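Local coordinates for malonyl acyl carrier protein transacylase (PDB 3IM8) that probably transfers the malonyl group of malonyl-CoA to holo acyl carrier protein, a step that supplies fatty acid synthesis, at residues A13-M18 with G273-V277; S267-G273 with A289-E295. All coordinates share one frame. Numbering follows the deposited sequence.

Contact 1 of 2, residues A13-M18 with G273-V277; sequences AQYLGM and GPGKV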
loop_
_atom_site.group_PDB
_atom_site.type_symbol
_atom_site.label_atom_id
_atom_site.label_comp_id
_atom_site.label_asym_id
_atom_site.label_seq_id
_atom_site.Cartn_x
_atom_site.Cartn_y
_atom_site.Cartn_z
ATOM N N ALA A 13 5.922 3.052 -5.537
ATOM C CA ALA A 13 6.174 2.199 -6.728
ATOM C C ALA A 13 5.872 2.918 -8.056
ATOM O O ALA A 13 6.142 2.376 -9.132
ATOM C CB ALA A 13 5.386 0.879 -6.660
ATOM N N GLN A 14 5.291 4.104 -8.004
ATOM C CA GLN A 14 4.978 4.836 -9.241
ATOM C C GLN A 14 6.219 5.088 -10.139
ATOM O O GLN A 14 7.356 5.093 -9.665
ATOM C CB GLN A 14 4.237 6.154 -8.912
ATOM C CG GLN A 14 5.074 7.316 -8.232
ATOM C CD GLN A 14 5.470 7.075 -6.751
ATOM O OE1 GLN A 14 5.073 6.079 -6.129
ATOM N NE2 GLN A 14 6.243 8.019 -6.183
ATOM N N TYR A 15 6.008 5.319 -11.439
ATOM C CA TYR A 15 7.121 5.731 -12.314
ATOM C C TYR A 15 6.515 6.469 -13.482
ATOM O O TYR A 15 5.309 6.345 -13.751
ATOM C CB TYR A 15 8.054 4.526 -12.703
ATOM C CG TYR A 15 7.317 3.377 -13.385
ATOM C CD1 TYR A 15 6.831 2.283 -12.652
ATOM C CD2 TYR A 15 7.075 3.414 -14.780
ATOM C CE1 TYR A 15 6.151 1.263 -13.284
ATOM C CE2 TYR A 15 6.373 2.405 -15.416
ATOM C CZ TYR A 15 5.911 1.334 -14.675
ATOM O OH TYR A 15 5.190 0.345 -15.339
ATOM N N LEU A 16 7.312 7.299 -14.147
ATOM C CA LEU A 16 6.756 8.129 -15.191
ATOM C C LEU A 16 6.268 7.195 -16.303
ATOM O O LEU A 16 6.958 6.285 -16.683
ATOM C CB LEU A 16 7.796 9.143 -15.707
ATOM C CG LEU A 16 7.457 10.385 -16.552
ATOM C CD1 LEU A 16 6.788 11.472 -15.717
ATOM C CD2 LEU A 16 8.780 10.916 -17.166
ATOM N N GLY A 17 5.061 7.448 -16.788
ATOM C CA GLY A 17 4.495 6.715 -17.890
ATOM C C GLY A 17 3.803 5.411 -17.529
ATOM O O GLY A 17 3.374 4.700 -18.438
ATOM N N MET A 18 3.723 5.060 -16.238
ATOM C CA MET A 18 3.133 3.761 -15.841
ATOM C C MET A 18 1.717 3.565 -16.397
ATOM O O MET A 18 0.891 4.487 -16.396
ATOM C CB MET A 18 3.135 3.598 -14.328
ATOM C CG MET A 18 2.359 4.721 -13.621
ATOM S SD MET A 18 2.338 4.524 -11.871
ATOM C CE MET A 18 1.007 5.660 -11.514
ATOM N N GLY A 273 0.252 -3.983 -10.585
ATOM C CA GLY A 273 1.276 -2.932 -10.590
ATOM C C GLY A 273 0.679 -1.563 -10.254
ATOM O O GLY A 273 -0.523 -1.464 -10.045
ATOM N N PRO A 274 1.507 -0.501 -10.251
ATOM C CA PRO A 274 2.915 -0.485 -10.700
ATOM C C PRO A 274 3.874 -1.232 -9.805
ATOM O O PRO A 274 3.649 -1.318 -8.591
ATOM C CB PRO A 274 3.273 1.014 -10.658
ATOM C CG PRO A 274 2.245 1.648 -9.678
ATOM C CD PRO A 274 1.004 0.850 -9.924
ATOM N N GLY A 275 4.975 -1.713 -10.365
ATOM C CA GLY A 275 6.033 -2.281 -9.528
ATOM C C GLY A 275 5.844 -3.748 -9.140
ATOM O O GLY A 275 4.798 -4.337 -9.420
ATOM N N LYS A 276 6.880 -4.300 -8.504
ATOM C CA LYS A 276 6.917 -5.657 -8.006
ATOM C C LYS A 276 7.388 -5.735 -6.516
ATOM O O LYS A 276 8.038 -6.695 -6.077
ATOM C CB LYS A 276 7.746 -6.545 -8.972
ATOM C CG LYS A 276 9.255 -6.344 -9.011
ATOM C CD LYS A 276 9.904 -7.411 -9.914
ATOM C CE LYS A 276 10.833 -6.763 -10.999
ATOM N NZ LYS A 276 12.235 -6.713 -10.520
ATOM N N VAL A 277 6.995 -4.743 -5.720
ATOM C CA VAL A 277 7.431 -4.687 -4.306
ATOM C C VAL A 277 6.799 -5.828 -3.447
ATOM O O VAL A 277 7.493 -6.475 -2.686
ATOM C CB VAL A 277 7.154 -3.302 -3.634
ATOM C CG1 VAL A 277 7.551 -3.347 -2.122
ATOM C CG2 VAL A 277 7.877 -2.131 -4.384
#

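Contact 2 of 2, residues S267-G273 with A289-E295; sequences SNFIEIG and AHLAHVE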
loop_
_atom_site.group_PDB
_atom_site.type_symbol
_atom_site.label_atom_id
_atom_site.label_comp_id
_atom_site.label_asym_id
_atom_site.label_seq_id
_atom_site.Cartn_x
_atom_site.Cartn_y
_atom_site.Cartn_z
ATOM N N SER A 267 -3.561 -20.283 -3.163
ATOM C CA SER A 267 -2.306 -20.870 -3.714
ATOM C C SER A 267 -1.438 -19.927 -4.586
ATOM O O SER A 267 -0.185 -19.944 -4.507
ATOM C CB SER A 267 -2.615 -22.161 -4.492
ATOM O OG SER A 267 -3.601 -21.934 -5.483
ATOM N N ASN A 268 -2.117 -19.101 -5.370
ATOM C CA ASN A 268 -1.552 -18.281 -6.424
ATOM C C ASN A 268 -1.591 -16.768 -6.033
ATOM O O ASN A 268 -2.638 -16.265 -5.618
ATOM C CB ASN A 268 -2.465 -18.517 -7.631
ATOM C CG ASN A 268 -1.736 -18.504 -8.948
ATOM O OD1 ASN A 268 -2.145 -17.788 -9.888
ATOM N ND2 ASN A 268 -0.656 -19.294 -9.048
ATOM N N PHE A 269 -0.494 -16.029 -6.175
ATOM C CA PHE A 269 -0.536 -14.570 -5.868
ATOM C C PHE A 269 -0.256 -13.704 -7.091
ATOM O O PHE A 269 0.721 -13.959 -7.782
ATOM C CB PHE A 269 0.404 -14.154 -4.719
ATOM C CG PHE A 269 0.043 -14.745 -3.370
ATOM C CD1 PHE A 269 -0.746 -14.027 -2.472
ATOM C CD2 PHE A 269 0.537 -16.008 -2.983
ATOM C CE1 PHE A 269 -1.074 -14.538 -1.224
ATOM C CE2 PHE A 269 0.217 -16.548 -1.707
ATOM C CZ PHE A 269 -0.583 -15.818 -0.833
ATOM N N ILE A 270 -1.115 -12.712 -7.367
ATOM C CA ILE A 270 -0.867 -11.806 -8.536
ATOM C C ILE A 270 -0.736 -10.410 -7.982
ATOM O O ILE A 270 -1.696 -9.888 -7.385
ATOM C CB ILE A 270 -1.951 -11.889 -9.645
ATOM C CG1 ILE A 270 -1.909 -13.291 -10.331
ATOM C CG2 ILE A 270 -1.709 -10.850 -10.739
ATOM C CD1 ILE A 270 -3.054 -13.545 -11.321
ATOM N N GLU A 271 0.455 -9.830 -8.119
ATOM C CA GLU A 271 0.634 -8.458 -7.658
ATOM C C GLU A 271 0.226 -7.537 -8.797
ATOM O O GLU A 271 0.692 -7.682 -9.943
ATOM C CB GLU A 271 2.078 -8.200 -7.200
ATOM C CG GLU A 271 2.351 -6.720 -6.935
ATOM C CD GLU A 271 3.719 -6.488 -6.418
ATOM O OE1 GLU A 271 4.564 -7.394 -6.570
ATOM O OE2 GLU A 271 3.966 -5.401 -5.859
ATOM N N ILE A 272 -0.669 -6.595 -8.497
ATOM C CA ILE A 272 -1.193 -5.660 -9.489
ATOM C C ILE A 272 -0.295 -4.424 -9.449
ATOM O O ILE A 272 -0.140 -3.855 -8.392
ATOM C CB ILE A 272 -2.619 -5.221 -9.111
ATOM C CG1 ILE A 272 -3.504 -6.428 -8.843
ATOM C CG2 ILE A 272 -3.202 -4.225 -10.203
ATOM C CD1 ILE A 272 -3.613 -7.368 -10.044
ATOM N N GLY A 273 0.252 -3.983 -10.585
ATOM C CA GLY A 273 1.276 -2.932 -10.590
ATOM C C GLY A 273 0.679 -1.563 -10.254
ATOM O O GLY A 273 -0.523 -1.464 -10.045
ATOM N N ALA A 289 5.286 -20.335 -2.844
ATOM C CA ALA A 289 4.012 -19.751 -3.303
ATOM C C ALA A 289 4.093 -19.370 -4.779
ATOM O O ALA A 289 5.091 -18.833 -5.260
ATOM C CB ALA A 289 3.593 -18.515 -2.408
ATOM N N HIS A 290 3.027 -19.654 -5.508
ATOM C CA HIS A 290 2.981 -19.260 -6.914
ATOM C C HIS A 290 2.685 -17.758 -7.062
ATOM O O HIS A 290 1.721 -17.237 -6.524
ATOM C CB HIS A 290 1.972 -20.110 -7.699
ATOM C CG HIS A 290 2.250 -21.584 -7.658
ATOM N ND1 HIS A 290 3.395 -22.140 -8.185
ATOM C CD2 HIS A 290 1.519 -22.614 -7.170
ATOM C CE1 HIS A 290 3.363 -23.445 -8.018
ATOM N NE2 HIS A 290 2.237 -23.757 -7.399
ATOM N N LEU A 291 3.523 -17.075 -7.809
ATOM C CA LEU A 291 3.510 -15.628 -7.812
ATOM C C LEU A 291 3.772 -15.089 -9.206
ATOM O O LEU A 291 4.506 -15.697 -9.999
ATOM C CB LEU A 291 4.590 -15.163 -6.882
ATOM C CG LEU A 291 4.969 -13.724 -6.522
ATOM C CD1 LEU A 291 3.833 -12.906 -5.880
ATOM C CD2 LEU A 291 6.072 -13.970 -5.489
ATOM N N ALA A 292 3.179 -13.924 -9.467
ATOM C CA ALA A 292 3.202 -13.255 -10.731
ATOM C C ALA A 292 2.855 -11.811 -10.408
ATOM O O ALA A 292 2.215 -11.522 -9.396
ATOM C CB ALA A 292 2.128 -13.842 -11.603
ATOM N N HIS A 293 3.302 -10.895 -11.248
ATOM C CA HIS A 293 2.880 -9.522 -11.129
ATOM C C HIS A 293 2.526 -9.002 -12.504
ATOM O O HIS A 293 3.039 -9.507 -13.481
ATOM C CB HIS A 293 3.986 -8.698 -10.476
ATOM C CG HIS A 293 5.258 -8.636 -11.266
ATOM N ND1 HIS A 293 5.521 -7.632 -12.183
ATOM C CD2 HIS A 293 6.346 -9.440 -11.270
ATOM C CE1 HIS A 293 6.712 -7.824 -12.717
ATOM N NE2 HIS A 293 7.228 -8.922 -12.186
ATOM N N VAL A 294 1.641 -8.000 -12.588
ATOM C CA VAL A 294 1.318 -7.371 -13.847
ATOM C C VAL A 294 1.399 -5.862 -13.680
ATOM O O VAL A 294 0.663 -5.303 -12.836
ATOM C CB VAL A 294 -0.088 -7.802 -14.360
ATOM C CG1 VAL A 294 -0.382 -7.121 -15.697
ATOM C CG2 VAL A 294 -0.126 -9.267 -14.610
ATOM N N GLU A 295 2.312 -5.213 -14.425
ATOM C CA GLU A 295 2.413 -3.729 -14.418
ATOM C C GLU A 295 2.526 -3.113 -15.837
ATOM O O GLU A 295 2.395 -1.902 -15.997
ATOM C CB GLU A 295 3.630 -3.275 -13.587
ATOM C CG GLU A 295 4.941 -3.622 -14.266
ATOM C CD GLU A 295 6.142 -3.144 -13.520
ATOM O OE1 GLU A 295 6.029 -2.203 -12.714
ATOM O OE2 GLU A 295 7.209 -3.749 -13.701
HETATM O O HOH W 1 3.145 -5.594 -10.958
#

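Contact 1 of 2, residues A13-M18 with G273-V277
P274 is the hub of this loop-to-loop contact: A13, Y15 and M18 bring side chains to it, and Q14 its CA. The peptide bond before P274 is cis, an arrangement proline tolerates far better than other residues, and its pyrrolidine ring points at the facing loop. In M18, chi1 p turns the chain at its root and chi2 and chi3, both t, extend the rest, which lays M18 SD 3.6 Å from P274 CG; a long, unbranched, flexible side chain suits that buried place. The CA-to-CB bond of Y15 runs sideways, but chi1 p carries the ring to P274, with Y15 CE1 3.9 Å from P274 CB, while G275 N sits near the plane of the ring at its edge. The CA-to-CB bond of A13 points toward the facing loop, with A13 CB 3.4 Å from P274 O and 4.3 Å from G275 CA, and its short methyl fits the tight gap. The side chain of A13 is about 11 Å from that of S90, a predicted active-site residue. G275 is needed opposite A13: a beta carbon there would clash with A13 CB, and phi/psi of 84/173 would jam it against the preceding carbonyl. The Q14 amide bonds to G12 N and to N56. A type II turn, closed by M18 N to Y15 O at 3.2 Å, lets G17 adopt positive phi. With no polar bond between the two segments, the contact rests on shape: a methyl, a thioether and an aromatic edge fitted round a rigid proline hold together the loops that follow strands 4-8 and 268-272.

Contact 2 of 2, residues S267-G273 with A289-E295
Five sound backbone hydrogen bonds zip the two strands together: F269 N to H290 O (2.5 Å), A292 N to F269 O (3.0 Å), E271 N to A292 O (2.8 Å), V294 N to E271 O (2.8 Å) and G273 N to V294 O (2.6 Å). A weak one, H290 N to S267 O at 3.4 Å, starts the ladder. G273 N gives the last of these bonds, and glycine suits the place because a beta carbon would clash with E295 CB and V294 O. CA-H...O contacts reinforce the ladder, such as H293 CA to E271 O at 3.1 Å. Water 1 bonds weakly to E271 O and H293 ND1, while the E271 carboxylate turns to S279 and L278 N at the start of helix 277-285. On the face carrying N268, I270 and V294, I270 CG1 packs 4.3 Å from A292 CB; the branched residues suit a strand and fill the space toward helix 58-78. On the other face F269 CB meets L291 CD1 at 3.8 Å, and the F269 side chain also touches V282 of helix 277-285. The strand axes approach to 4.4 Å at 19°, and helix 277-285 connects the strands: a parallel beta-alpha-beta unit at the edge of the four-stranded parallel sheet of the acyltransferase fold.

How the contacts relate
Contact 2 builds the sheet itself, whereas contact 1 joins the loops beyond its C-terminal strand ends; their centres lie 14 Å apart. G273 belongs to both, closing the ladder in one and preceding the cis peptide bond of P274 in the other. Both are partly buried, yet backbone polar bonds dominate 267-273 with 289-295, and apolar side-chain fit dominates 13-18 with 273-277. Glutamates link them: G275 N is 2.6 Å from E295 OE1, probably a hydrogen bond, and K276 CA packs 3.3 Å from E271 OE1. Y15 CE1 also lies 3.5 Å from E295 OE1. Thus the strand 268-272 serves both, pairing sideways with 290-294 and leading into 273-277, which packs on the loop that follows strand 4-8.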